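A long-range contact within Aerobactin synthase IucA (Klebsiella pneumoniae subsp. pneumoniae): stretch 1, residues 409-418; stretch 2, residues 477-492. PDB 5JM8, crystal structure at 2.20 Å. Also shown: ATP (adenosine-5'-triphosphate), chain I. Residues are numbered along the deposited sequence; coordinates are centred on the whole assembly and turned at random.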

# COMPACT_ATOMS: atom_id res chain seq x y z
N VAL A 409 -14.40 21.84 -15.06
CA VAL A 409 -13.26 22.58 -15.57
C VAL A 409 -13.65 23.97 -16.07
O VAL A 409 -13.12 24.98 -15.59
CB VAL A 409 -12.56 21.81 -16.72
CG1 VAL A 409 -11.36 22.59 -17.25
CG2 VAL A 409 -12.13 20.44 -16.24
N LEU A 410 -14.56 24.03 -17.03
CA LEU A 410 -14.88 25.30 -17.68
C LEU A 410 -15.61 26.25 -16.73
O LEU A 410 -15.35 27.46 -16.75
CB LEU A 410 -15.74 25.06 -18.92
CG LEU A 410 -15.10 24.21 -20.03
CD1 LEU A 410 -16.05 24.10 -21.21
CD2 LEU A 410 -13.76 24.78 -20.47
N LYS A 411 -16.49 25.72 -15.90
CA LYS A 411 -17.32 26.57 -15.04
C LYS A 411 -16.48 27.42 -14.07
O LYS A 411 -16.64 28.64 -14.05
CB LYS A 411 -18.33 25.72 -14.25
CG LYS A 411 -19.41 26.53 -13.56
CD LYS A 411 -20.46 25.64 -12.94
N PRO A 412 -15.60 26.80 -13.28
CA PRO A 412 -14.81 27.63 -12.37
C PRO A 412 -13.92 28.65 -13.07
O PRO A 412 -13.68 29.73 -12.53
CB PRO A 412 -13.96 26.62 -11.60
CG PRO A 412 -13.98 25.37 -12.42
CD PRO A 412 -15.31 25.36 -13.09
N LEU A 413 -13.43 28.31 -14.26
CA LEU A 413 -12.48 29.17 -14.97
C LEU A 413 -13.15 30.37 -15.63
O LEU A 413 -12.62 31.48 -15.58
CB LEU A 413 -11.73 28.35 -16.02
CG LEU A 413 -10.75 27.31 -15.46
CD1 LEU A 413 -10.27 26.38 -16.56
CD2 LEU A 413 -9.57 27.97 -14.76
N PHE A 414 -14.31 30.16 -16.25
CA PHE A 414 -15.07 31.25 -16.85
C PHE A 414 -15.68 32.15 -15.79
O PHE A 414 -15.85 33.35 -16.00
CB PHE A 414 -16.18 30.71 -17.76
CG PHE A 414 -15.72 30.31 -19.13
CD1 PHE A 414 -15.43 31.28 -20.08
CD2 PHE A 414 -15.61 28.98 -19.48
CE1 PHE A 414 -15.02 30.91 -21.35
CE2 PHE A 414 -15.20 28.61 -20.75
CZ PHE A 414 -14.90 29.58 -21.68
N THR A 415 -16.00 31.57 -14.64
CA THR A 415 -16.62 32.31 -13.54
C THR A 415 -15.59 33.13 -12.77
O THR A 415 -15.88 34.23 -12.31
CB THR A 415 -17.34 31.37 -12.55
OG1 THR A 415 -18.36 30.63 -13.23
CG2 THR A 415 -17.97 32.16 -11.41
N ALA A 416 -14.38 32.59 -12.64
CA ALA A 416 -13.30 33.28 -11.96
C ALA A 416 -12.95 34.59 -12.68
O ALA A 416 -12.61 35.58 -12.04
CB ALA A 416 -12.08 32.39 -11.87
N GLU A 417 -13.02 34.57 -14.01
CA GLU A 417 -12.76 35.76 -14.81
C GLU A 417 -13.94 36.72 -14.77
O GLU A 417 -13.77 37.92 -14.58
CB GLU A 417 -12.45 35.37 -16.26
CG GLU A 417 -12.17 36.56 -17.19
CD GLU A 417 -13.43 37.28 -17.64
OE1 GLU A 417 -14.41 36.60 -18.01
OE2 GLU A 417 -13.44 38.53 -17.62
N ALA A 418 -15.15 36.19 -14.97
CA ALA A 418 -16.33 37.03 -15.08
C ALA A 418 -16.68 37.71 -13.75
O ALA A 418 -16.83 38.93 -13.70
CB ALA A 418 -17.51 36.21 -15.56
N GLN A 477 -7.07 41.83 -25.01
CA GLN A 477 -6.11 40.78 -24.68
C GLN A 477 -6.82 39.52 -24.23
O GLN A 477 -6.45 38.41 -24.63
CB GLN A 477 -5.15 41.25 -23.58
CG GLN A 477 -3.98 42.08 -24.09
CD GLN A 477 -3.10 42.59 -22.97
OE1 GLN A 477 -3.58 43.23 -22.03
NE2 GLN A 477 -1.80 42.32 -23.06
N LEU A 478 -7.84 39.69 -23.39
CA LEU A 478 -8.60 38.57 -22.86
C LEU A 478 -9.28 37.79 -23.98
O LEU A 478 -9.22 36.57 -24.03
CB LEU A 478 -9.64 39.06 -21.85
CG LEU A 478 -10.60 37.99 -21.33
CD1 LEU A 478 -9.86 37.00 -20.45
CD2 LEU A 478 -11.75 38.63 -20.58
N LEU A 479 -9.94 38.52 -24.88
CA LEU A 479 -10.72 37.90 -25.95
C LEU A 479 -9.83 37.21 -26.97
O LEU A 479 -10.28 36.33 -27.70
CB LEU A 479 -11.59 38.95 -26.65
CG LEU A 479 -12.94 39.26 -25.99
CD1 LEU A 479 -12.77 39.84 -24.60
CD2 LEU A 479 -13.74 40.21 -26.87
N ARG A 480 -8.56 37.60 -27.03
CA ARG A 480 -7.61 36.95 -27.93
C ARG A 480 -7.10 35.64 -27.34
O ARG A 480 -7.19 34.59 -27.97
CB ARG A 480 -6.43 37.88 -28.23
CG ARG A 480 -5.34 37.24 -29.08
CD ARG A 480 -4.23 38.21 -29.45
NE ARG A 480 -4.74 39.40 -30.13
CZ ARG A 480 -5.25 39.40 -31.36
NH1 ARG A 480 -5.34 38.27 -32.06
NH2 ARG A 480 -5.68 40.54 -31.89
N TYR A 481 -6.59 35.71 -26.11
CA TYR A 481 -5.91 34.57 -25.49
C TYR A 481 -6.87 33.54 -24.91
O TYR A 481 -6.78 32.35 -25.20
CB TYR A 481 -4.98 35.06 -24.38
CG TYR A 481 -3.82 35.91 -24.85
CD1 TYR A 481 -3.05 35.54 -25.93
CD2 TYR A 481 -3.51 37.09 -24.19
CE1 TYR A 481 -1.98 36.32 -26.36
CE2 TYR A 481 -2.45 37.88 -24.60
CZ TYR A 481 -1.69 37.49 -25.69
OH TYR A 481 -0.64 38.27 -26.10
N PHE A 482 -7.80 34.01 -24.08
CA PHE A 482 -8.58 33.12 -23.23
C PHE A 482 -9.40 32.06 -23.97
O PHE A 482 -9.37 30.88 -23.60
CB PHE A 482 -9.50 33.96 -22.34
CG PHE A 482 -10.12 33.19 -21.22
CD1 PHE A 482 -9.46 33.05 -20.01
CD2 PHE A 482 -11.36 32.59 -21.37
CE1 PHE A 482 -10.03 32.34 -18.97
CE2 PHE A 482 -11.93 31.88 -20.33
CZ PHE A 482 -11.27 31.76 -19.13
N PRO A 483 -10.15 32.45 -25.01
CA PRO A 483 -10.90 31.41 -25.73
C PRO A 483 -10.01 30.48 -26.56
O PRO A 483 -10.43 29.36 -26.86
CB PRO A 483 -11.85 32.21 -26.63
CG PRO A 483 -11.23 33.55 -26.76
CD PRO A 483 -10.51 33.81 -25.48
N TYR A 484 -8.81 30.93 -26.93
CA TYR A 484 -7.87 30.04 -27.61
C TYR A 484 -7.45 28.91 -26.69
O TYR A 484 -7.67 27.73 -26.99
CB TYR A 484 -6.62 30.80 -28.08
CG TYR A 484 -5.45 29.89 -28.41
CD1 TYR A 484 -5.52 29.00 -29.48
CD2 TYR A 484 -4.29 29.91 -27.65
CE1 TYR A 484 -4.46 28.16 -29.79
CE2 TYR A 484 -3.22 29.07 -27.95
CZ TYR A 484 -3.31 28.21 -29.02
OH TYR A 484 -2.25 27.39 -29.31
N TYR A 485 -6.84 29.27 -25.57
CA TYR A 485 -6.31 28.28 -24.64
C TYR A 485 -7.39 27.33 -24.12
O TYR A 485 -7.16 26.13 -24.03
CB TYR A 485 -5.63 28.97 -23.46
CG TYR A 485 -4.34 29.68 -23.81
CD1 TYR A 485 -3.16 28.98 -23.96
CD2 TYR A 485 -4.31 31.05 -24.00
CE1 TYR A 485 -1.98 29.62 -24.29
CE2 TYR A 485 -3.14 31.71 -24.32
CZ TYR A 485 -1.98 30.99 -24.47
OH TYR A 485 -0.81 31.63 -24.79
N LEU A 486 -8.56 27.87 -23.80
CA LEU A 486 -9.54 27.13 -23.01
C LEU A 486 -10.58 26.37 -23.83
O LEU A 486 -11.23 25.47 -23.31
CB LEU A 486 -10.25 28.09 -22.05
CG LEU A 486 -11.20 27.47 -21.02
CD1 LEU A 486 -10.55 26.34 -20.24
CD2 LEU A 486 -11.71 28.54 -20.07
N LEU A 487 -10.73 26.72 -25.11
CA LEU A 487 -11.68 26.03 -25.98
C LEU A 487 -10.98 25.35 -27.16
O LEU A 487 -11.24 24.19 -27.44
CB LEU A 487 -12.74 26.99 -26.50
CG LEU A 487 -13.78 27.42 -25.46
CD1 LEU A 487 -14.51 28.66 -25.93
CD2 LEU A 487 -14.77 26.29 -25.18
N VAL A 488 -10.11 26.09 -27.84
CA VAL A 488 -9.39 25.54 -28.98
C VAL A 488 -8.32 24.57 -28.49
O VAL A 488 -8.34 23.38 -28.82
CB VAL A 488 -8.73 26.64 -29.84
CG1 VAL A 488 -7.94 26.03 -30.99
CG2 VAL A 488 -9.78 27.60 -30.37
N ASN A 489 -7.39 25.07 -27.69
CA ASN A 489 -6.29 24.26 -27.19
C ASN A 489 -6.64 23.59 -25.86
O ASN A 489 -5.88 23.66 -24.90
CB ASN A 489 -5.02 25.11 -27.04
CG ASN A 489 -3.78 24.27 -26.79
OD1 ASN A 489 -3.76 23.08 -27.09
ND2 ASN A 489 -2.74 24.89 -26.25
N SER A 490 -7.81 22.95 -25.82
CA SER A 490 -8.27 22.28 -24.61
C SER A 490 -9.54 21.49 -24.86
O SER A 490 -9.51 20.26 -25.00
CB SER A 490 -8.51 23.29 -23.48
OG SER A 490 -7.38 23.40 -22.64
N THR A 491 -10.66 22.20 -24.91
CA THR A 491 -11.97 21.57 -25.00
C THR A 491 -12.14 20.82 -26.31
O THR A 491 -12.66 19.71 -26.32
CB THR A 491 -13.08 22.62 -24.86
OG1 THR A 491 -12.86 23.39 -23.67
CG2 THR A 491 -14.45 21.96 -24.79
N PHE A 492 -11.70 21.42 -27.41
CA PHE A 492 -11.89 20.80 -28.71
C PHE A 492 -10.98 19.59 -28.89
O PHE A 492 -11.23 18.74 -29.74
CB PHE A 492 -11.65 21.82 -29.84
CG PHE A 492 -12.68 22.92 -29.89
CD1 PHE A 492 -13.89 22.81 -29.22
CD2 PHE A 492 -12.44 24.07 -30.62
CE1 PHE A 492 -14.83 23.83 -29.27
CE2 PHE A 492 -13.38 25.09 -30.68
CZ PHE A 492 -14.57 24.97 -30.00
PG ATP I . 4.61 24.26 -15.91
O1G ATP I . 5.52 23.28 -15.21
O2G ATP I . 3.21 23.75 -16.12
O3G ATP I . 4.66 25.65 -15.34
PB ATP I . 5.48 25.67 -18.30
O1B ATP I . 6.71 25.42 -19.14
O2B ATP I . 5.41 26.91 -17.44
O3B ATP I . 5.20 24.34 -17.42
PA ATP I . 4.04 26.45 -20.65
O1A ATP I . 4.93 27.66 -20.59
O2A ATP I . 2.56 26.62 -20.91
O3A ATP I . 4.19 25.63 -19.27
O5' ATP I . 4.59 25.40 -21.74
C5' ATP I . 3.88 24.18 -21.91
C4' ATP I . 4.79 23.04 -22.32
O4' ATP I . 3.99 21.88 -22.53
C3' ATP I . 5.55 23.31 -23.61
O3' ATP I . 6.94 23.04 -23.42
C2' ATP I . 4.94 22.38 -24.65
O2' ATP I . 5.94 21.77 -25.46
C1' ATP I . 4.21 21.33 -23.83
N9 ATP I . 2.90 20.98 -24.44
C8 ATP I . 2.57 19.74 -24.83
N7 ATP I . 1.31 19.72 -25.34
C5 ATP I . 0.83 20.98 -25.28
C6 ATP I . -0.43 21.65 -25.65
N6 ATP I . -1.43 20.92 -26.21
N1 ATP I . -0.53 22.97 -25.42
C2 ATP I . 0.47 23.68 -24.86
N3 ATP I . 1.64 23.13 -24.50
C4 ATP I . 1.88 21.81 -24.68

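Two helical segments lie side by side, their axes nearly antiparallel at 177° and 11.7 Å apart at closest approach. No hydrogen bond crosses between them; each helix is held by its own backbone hydrogen bonds, apart from kinks such as those at P412 and P483, whose ring nitrogens carry no hydrogen, and a wider pi-type turn at 484-491. The contact rests mainly on side chains, most of them large and apolar, which span the gap.

L486 covers the most surface. Its CA-to-CB bond points toward the other helix, and its two methyls have different nearest neighbours. L486 CD1 lies 3.6 Å from L410 CD2 and 3.7 Å from L413 CD1, while L486 CD2 sits over one face of the F414 ring, 3.6 Å from F414 CE2, in a CH-pi contact. A branched leucine suits this spot because it can meet aliphatic and aromatic partners at once.

F414 starts sideways, but its ring swings in. In an offset edge-to-face pair, the edge of F482 is toward the face of F414, with planes at 72°; weakly positive ring hydrogens near a pi cloud favour such pairs. F414 CE1 and F482 CE2 are 3.4 Å apart.

Toward one end, T491 OG1 donates to L486 O at 2.7 Å, so its proton is used within its own helix; T491 OG1 also lies 3.6 Å from L410 CD2. Toward the other, E417 OE2 lies 3.4 Å from L478 CD2, a van der Waals contact of packing, not charge.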